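Local coordinates for pullulanase C protein (PDB 5HJ1) that probably serves the type II secretion system that exports pullulanase, through a PDZ domain that here holds the fatty acid vaccenic acid, at residues R10-P13 and Q14-T18; P24-G28 and D29-G33. One frame throughout, in Å; residues are numbered along the deposited sequence.

Contact 1. Residues R10-P13 and Q14-T18; sequences REQP and QNILT
Gln14 folds its amide back against Gln12 and Pro13. Its CG stands beside the backbone N (chi1 -59°) and the chain bends once, about CB-CG (chi2 78°), which brings Gln14 OE1 to 3.5 Å from Gln12 CB and 3.7 Å from Pro13 CD. The Gln14 side chain thus runs alongside the proline ring in the same direction, touching it by van der Waals contact; the same side chain also touches Leu100 and the bound vaccenic acid. Asn15 is the centre of an inverse gamma turn, closed by a weak bond of 3.0 Å from Ile16 N to Gln14 O. The next bond, Thr18 N to Asn15 O, leads into the short, weakly bonded helix 16-19. Ile16, buried, extends its CD1 to 3.8 Å from Gln12 CG; the two chains lie side by side and point the same way, and Ile16 also touches the fatty acid. Leu17 reaches back to Arg10, the two side chains crossing at about a right angle. Leu17 CD1 sits 3.2 Å above the guanidinium plane of Arg10, displaced toward its rim, and comes within 3.3 Å of Arg10 NH2. Thr18 bonds through its backbone to Asp41. The whole is a chain reversal linking helix 5-9 to helix 16-19, with Gln14 supplying one side chain of the vaccenic acid pocket in this PDZ domain.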
ATOM      1  N   ARG A  10      -8.683  -3.058   6.562  1.00 44.15           N
ATOM      2  CA  ARG A  10      -9.078  -4.161   7.405  1.00 48.45           C
ATOM      3  C   ARG A  10     -10.425  -4.818   7.005  1.00 51.53           C
ATOM      4  O   ARG A  10     -10.692  -5.970   7.381  1.00 56.16           O
ATOM      5  CB  ARG A  10      -9.070  -3.663   8.860  1.00 50.84           C
ATOM      6  CG  ARG A  10      -9.455  -4.697   9.896  1.00 56.10           C
ATOM      7  CD  ARG A  10      -9.234  -4.197  11.315  1.00 61.06           C
ATOM      8  NE  ARG A  10      -7.818  -4.026  11.662  1.00 64.25           N
ATOM      9  CZ  ARG A  10      -7.134  -2.881  11.651  1.00 65.72           C
ATOM     10  NH1 ARG A  10      -7.710  -1.736  11.318  1.00 68.52           N
ATOM     11  NH2 ARG A  10      -5.850  -2.878  11.998  1.00 67.91           N
ATOM     12  N   GLU A  11     -11.241  -4.127   6.204  1.00 47.92           N
ATOM     13  CA  GLU A  11     -12.566  -4.636   5.778  1.00 48.17           C
ATOM     14  C   GLU A  11     -12.528  -5.668   4.656  1.00 47.39           C
ATOM     15  O   GLU A  11     -13.520  -6.317   4.364  1.00 50.48           O
ATOM     16  CB  GLU A  11     -13.391  -3.481   5.223  1.00 52.91           C
ATOM     17  CG  GLU A  11     -13.473  -2.240   6.099  1.00 57.87           C
ATOM     18  CD  GLU A  11     -14.322  -1.148   5.453  1.00 59.57           C
ATOM     19  OE1 GLU A  11     -15.369  -1.491   4.842  1.00 61.98           O
ATOM     20  OE2 GLU A  11     -13.962   0.046   5.572  1.00 59.21           O
ATOM     21  N   GLN A  12     -11.401  -5.781   3.977  1.00 46.95           N
ATOM     22  CA  GLN A  12     -11.291  -6.690   2.844  1.00 50.83           C
ATOM     23  C   GLN A  12     -11.228  -8.141   3.308  1.00 49.26           C
ATOM     24  O   GLN A  12     -10.585  -8.424   4.311  1.00 48.76           O
ATOM     25  CB  GLN A  12     -10.028  -6.344   2.015  1.00 53.87           C
ATOM     26  CG  GLN A  12      -9.953  -4.875   1.604  1.00 53.81           C
ATOM     27  CD  GLN A  12     -11.208  -4.420   0.875  1.00 58.88           C
ATOM     28  OE1 GLN A  12     -11.735  -5.137   0.009  1.00 56.09           O
ATOM     29  NE2 GLN A  12     -11.690  -3.226   1.209  1.00 55.32           N
ATOM     30  N   PRO A  13     -11.898  -9.060   2.578  1.00 53.69           N
ATOM     31  CA  PRO A  13     -11.866 -10.487   2.931  1.00 55.66           C
ATOM     32  C   PRO A  13     -10.452 -11.054   2.874  1.00 52.85           C
ATOM     33  O   PRO A  13     -10.173 -12.082   3.514  1.00 52.90           O
ATOM     34  CB  PRO A  13     -12.759 -11.149   1.868  1.00 57.38           C
ATOM     35  CG  PRO A  13     -12.753 -10.200   0.715  1.00 58.27           C
ATOM     36  CD  PRO A  13     -12.583  -8.821   1.289  1.00 56.81           C
ATOM     37  N   GLN A  14      -9.572 -10.440   2.064  1.00 51.61           N
ATOM     38  CA  GLN A  14      -8.189 -10.871   2.078  1.00 45.96           C
ATOM     39  C   GLN A  14      -7.764 -10.243   3.401  1.00 45.25           C
ATOM     40  O   GLN A  14      -8.237  -9.175   3.783  1.00 50.77           O
ATOM     41  CB  GLN A  14      -7.322 -10.360   0.902  1.00 43.93           C
ATOM     42  CG  GLN A  14      -7.824 -10.776  -0.463  1.00 47.44           C
ATOM     43  CD  GLN A  14      -8.991  -9.932  -0.894  1.00 46.78           C
ATOM     44  OE1 GLN A  14      -9.269  -8.894  -0.291  1.00 51.22           O
ATOM     45  NE2 GLN A  14      -9.666 -10.352  -1.944  1.00 48.94           N
ATOM     46  N   ASN A  15      -6.938 -10.957   4.123  1.00 40.27           N
ATOM     47  CA  ASN A  15      -6.451 -10.511   5.407  1.00 39.60           C
ATOM     48  C   ASN A  15      -5.212  -9.661   5.136  1.00 32.24           C
ATOM     49  O   ASN A  15      -4.105 -10.044   5.486  1.00 32.14           O
ATOM     50  CB  ASN A  15      -6.122 -11.763   6.200  1.00 42.86           C
ATOM     51  CG  ASN A  15      -7.331 -12.683   6.313  1.00 49.34           C
ATOM     52  OD1 ASN A  15      -8.445 -12.204   6.535  1.00 54.31           O
ATOM     53  ND2 ASN A  15      -7.129 -13.993   6.127  1.00 51.46           N
ATOM     54  N   ILE A  16      -5.419  -8.517   4.479  1.00 27.56           N
ATOM     55  CA  ILE A  16      -4.277  -7.689   4.079  1.00 25.15           C
ATOM     56  C   ILE A  16      -3.332  -7.342   5.222  1.00 21.95           C
ATOM     57  O   ILE A  16      -2.115  -7.401   5.044  1.00 21.01           O
ATOM     58  CB  ILE A  16      -4.754  -6.412   3.387  1.00 24.98           C
ATOM     59  CG1 ILE A  16      -5.493  -6.848   2.108  1.00 29.53           C
ATOM     60  CG2 ILE A  16      -3.564  -5.444   3.137  1.00 24.22           C
ATOM     61  CD1 ILE A  16      -6.251  -5.738   1.487  1.00 30.72           C
ATOM     62  N   LEU A  17      -3.864  -7.040   6.407  1.00 21.67           N
ATOM     63  CA  LEU A  17      -3.032  -6.652   7.533  1.00 21.57           C
ATOM     64  C   LEU A  17      -2.275  -7.839   8.154  1.00 21.95           C
ATOM     65  O   LEU A  17      -1.430  -7.609   9.001  1.00 21.55           O
ATOM     66  CB  LEU A  17      -3.814  -5.792   8.525  1.00 23.68           C
ATOM     67  CG  LEU A  17      -4.255  -4.423   7.919  1.00 25.90           C
ATOM     68  CD1 LEU A  17      -5.201  -3.794   8.942  1.00 31.57           C
ATOM     69  CD2 LEU A  17      -3.099  -3.525   7.554  1.00 27.01           C
ATOM     70  N   THR A  18      -2.616  -9.049   7.757  1.00 19.98           N
ATOM     71  CA  THR A  18      -1.797 -10.192   8.161  1.00 21.40           C
ATOM     72  C   THR A  18      -0.479 -10.175   7.389  1.00 18.90           C
ATOM     73  O   THR A  18       0.554 -10.661   7.901  1.00 18.78           O
ATOM     74  CB  THR A  18      -2.506 -11.505   7.871  1.00 22.57           C
ATOM     75  OG1 THR A  18      -3.740 -11.561   8.634  1.00 26.48           O
ATOM     76  CG2 THR A  18      -1.682 -12.702   8.298  1.00 25.09           C
TER

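Contact 2. Residues P24-G28 and D29-G33; sequences PVLSG and DKLLG
Leu32 leans across to Val25 and Ser27, whose side chains share one face of the hairpin. Its CG is 3.8 Å from Ser27 CB, and its CD1 is 4.0 Å from Val25 CG1, a branch held anti to the backbone N (chi1 180°). Leu32 and Val25 cross obliquely, touching by methyl groups. In the backbone, Leu32 N gives Val25 O a hydrogen bond of 2.8 Å, and Val25 N reaches on to Gly33 O, so that two residues face one, consistent with a beta bulge. Nearer the turn, Ser27 and Lys30 make a hydrogen-bonded pair. Ser27 N to Lys30 O is almost straight (179°), whereas Lys30 N approaches Ser27 O from well above the carbonyl plane. On the face of Leu26 and Leu31, Leu31 CD1 meets Leu26 CD2, and it also touches Pro24 CB. At the tip, Lys30 curls round to Asp29: Lys30 NZ lies 2.9 Å from Asp29 OD1, above the carboxylate plane, in a salt bridge. Gly28 has the positive phi (66°) of the first corner position. This is a two-residue beta hairpin with a type II' turn, joining strands 20-27 and 30-38.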
ATOM      1  N   PRO A  24       1.121   5.636   8.001  1.00 14.67           N
ATOM      2  CA  PRO A  24       1.261   6.836   7.209  1.00 15.40           C
ATOM      3  C   PRO A  24       2.545   7.540   7.629  1.00 15.11           C
ATOM      4  O   PRO A  24       2.896   7.502   8.806  1.00 16.94           O
ATOM      5  CB  PRO A  24       0.026   7.639   7.566  1.00 16.34           C
ATOM      6  CG  PRO A  24      -0.391   7.139   8.838  1.00 19.40           C
ATOM      7  CD  PRO A  24      -0.031   5.684   8.876  1.00 15.80           C
ATOM      8  N   VAL A  25       3.165   8.210   6.667  1.00 15.02           N
ATOM      9  CA  VAL A  25       4.398   9.000   6.961  1.00 15.75           C
ATOM     10  C   VAL A  25       4.125  10.470   6.687  1.00 16.29           C
ATOM     11  O   VAL A  25       3.812  10.850   5.587  1.00 17.85           O
ATOM     12  CB  VAL A  25       5.562   8.525   6.078  1.00 16.81           C
ATOM     13  CG1 VAL A  25       6.816   9.350   6.397  1.00 19.23           C
ATOM     14  CG2 VAL A  25       5.812   7.043   6.233  1.00 16.18           C
ATOM     15  N   LEU A  26       4.150  11.241   7.752  1.00 17.61           N
ATOM     16  CA  LEU A  26       3.939  12.677   7.660  1.00 19.70           C
ATOM     17  C   LEU A  26       5.224  13.458   7.654  1.00 20.86           C
ATOM     18  O   LEU A  26       6.118  13.167   8.395  1.00 24.16           O
ATOM     19  CB  LEU A  26       3.137  13.209   8.871  1.00 20.39           C
ATOM     20  CG  LEU A  26       1.821  12.519   9.104  1.00 22.75           C
ATOM     21  CD1 LEU A  26       1.113  13.219  10.233  1.00 25.50           C
ATOM     22  CD2 LEU A  26       0.972  12.522   7.877  1.00 25.78           C
ATOM     23  N   SER A  27       5.167  14.501   6.857  1.00 24.34           N
ATOM     24  CA  SER A  27       6.198  15.557   6.814  1.00 28.27           C
ATOM     25  C   SER A  27       5.496  16.925   6.721  1.00 31.49           C
ATOM     26  O   SER A  27       4.813  17.232   5.715  1.00 32.01           O
ATOM     27  CB  SER A  27       7.059  15.344   5.594  1.00 27.81           C
ATOM     28  OG  SER A  27       8.013  16.379   5.534  1.00 34.42           O
ATOM     29  N   GLY A  28       5.488  17.689   7.816  1.00 38.73           N
ATOM     30  CA  GLY A  28       4.786  18.980   7.754  1.00 39.73           C
ATOM     31  C   GLY A  28       3.317  18.719   7.568  1.00 36.00           C
ATOM     32  O   GLY A  28       2.820  17.757   8.182  1.00 42.37           O
ATOM     33  N   ASP A  29       2.702  19.420   6.628  1.00 37.05           N
ATOM     34  CA  ASP A  29       1.264  19.259   6.311  1.00 39.73           C
ATOM     35  C   ASP A  29       1.086  18.243   5.191  1.00 35.26           C
ATOM     36  O   ASP A  29       0.008  18.168   4.629  1.00 35.84           O
ATOM     37  CB  ASP A  29       0.520  20.575   5.973  1.00 43.85           C
ATOM     38  CG  ASP A  29       0.949  21.225   4.666  1.00 47.92           C
ATOM     39  OD1 ASP A  29       1.925  20.778   4.036  1.00 48.95           O
ATOM     40  OD2 ASP A  29       0.314  22.262   4.307  1.00 50.98           O
ATOM     41  N   LYS A  30       2.121  17.474   4.892  1.00 33.26           N
ATOM     42  CA  LYS A  30       2.052  16.509   3.777  1.00 31.88           C
ATOM     43  C   LYS A  30       2.135  15.056   4.199  1.00 25.99           C
ATOM     44  O   LYS A  30       2.920  14.728   5.063  1.00 29.09           O
ATOM     45  CB  LYS A  30       3.227  16.741   2.807  1.00 32.80           C
ATOM     46  CG  LYS A  30       3.202  18.104   2.121  1.00 38.05           C
ATOM     47  CD  LYS A  30       2.055  18.161   1.092  1.00 40.58           C
ATOM     48  CE  LYS A  30       1.917  19.490   0.357  1.00 44.30           C
ATOM     49  NZ  LYS A  30       1.350  20.553   1.248  1.00 47.55           N
ATOM     50  N   LEU A  31       1.384  14.255   3.489  1.00 23.29           N
ATOM     51  CA  LEU A  31       1.506  12.846   3.661  1.00 21.71           C
ATOM     52  C   LEU A  31       2.499  12.393   2.578  1.00 20.42           C
ATOM     53  O   LEU A  31       2.302  12.642   1.387  1.00 23.20           O
ATOM     54  CB  LEU A  31       0.120  12.236   3.498  1.00 24.53           C
ATOM     55  CG  LEU A  31       0.001  10.746   3.448  1.00 23.43           C
ATOM     56  CD1 LEU A  31       0.379  10.144   4.731  1.00 24.47           C
ATOM     57  CD2 LEU A  31      -1.468  10.402   3.196  1.00 27.26           C
ATOM     58  N   LEU A  32       3.595  11.745   2.944  1.00 18.42           N
ATOM     59  CA  LEU A  32       4.599  11.273   1.975  1.00 20.06           C
ATOM     60  C   LEU A  32       4.233   9.919   1.325  1.00 19.16           C
ATOM     61  O   LEU A  32       4.688   9.589   0.240  1.00 19.90           O
ATOM     62  CB  LEU A  32       5.958  11.086   2.647  1.00 21.04           C
ATOM     63  CG  LEU A  32       6.556  12.358   3.227  1.00 23.74           C
ATOM     64  CD1 LEU A  32       7.947  12.059   3.746  1.00 26.92           C
ATOM     65  CD2 LEU A  32       6.616  13.451   2.206  1.00 26.20           C
ATOM     66  N   GLY A  33       3.384   9.212   2.026  1.00 17.86           N
ATOM     67  CA  GLY A  33       2.980   7.860   1.572  1.00 16.88           C
ATOM     68  C   GLY A  33       2.812   7.029   2.794  1.00 14.75           C
ATOM     69  O   GLY A  33       2.655   7.492   3.911  1.00 16.38           O
TER

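Both contacts lie at the surface, on opposite sides of the chain's centre, with about 24 Å between their centres. They follow in series: contact 1 ends on helix 16-19, and strand 20-27, which follows it, leads to the hairpin of contact 2. Their chemistry differs with their place. Residues 10-18 are joined across the turn by side-chain packing, with the buried Ile16 and the pocket residue Gln14 touching the fatty acid. Residues 24-33 are held mainly by four backbone hydrogen bonds, with small apolar patches and a salt bridge at an exposed tip. The first borders the ligand; the second turns one sheet strand into the next and holds no pocket residue, though Gly33 is about 8 Å from the fatty acid.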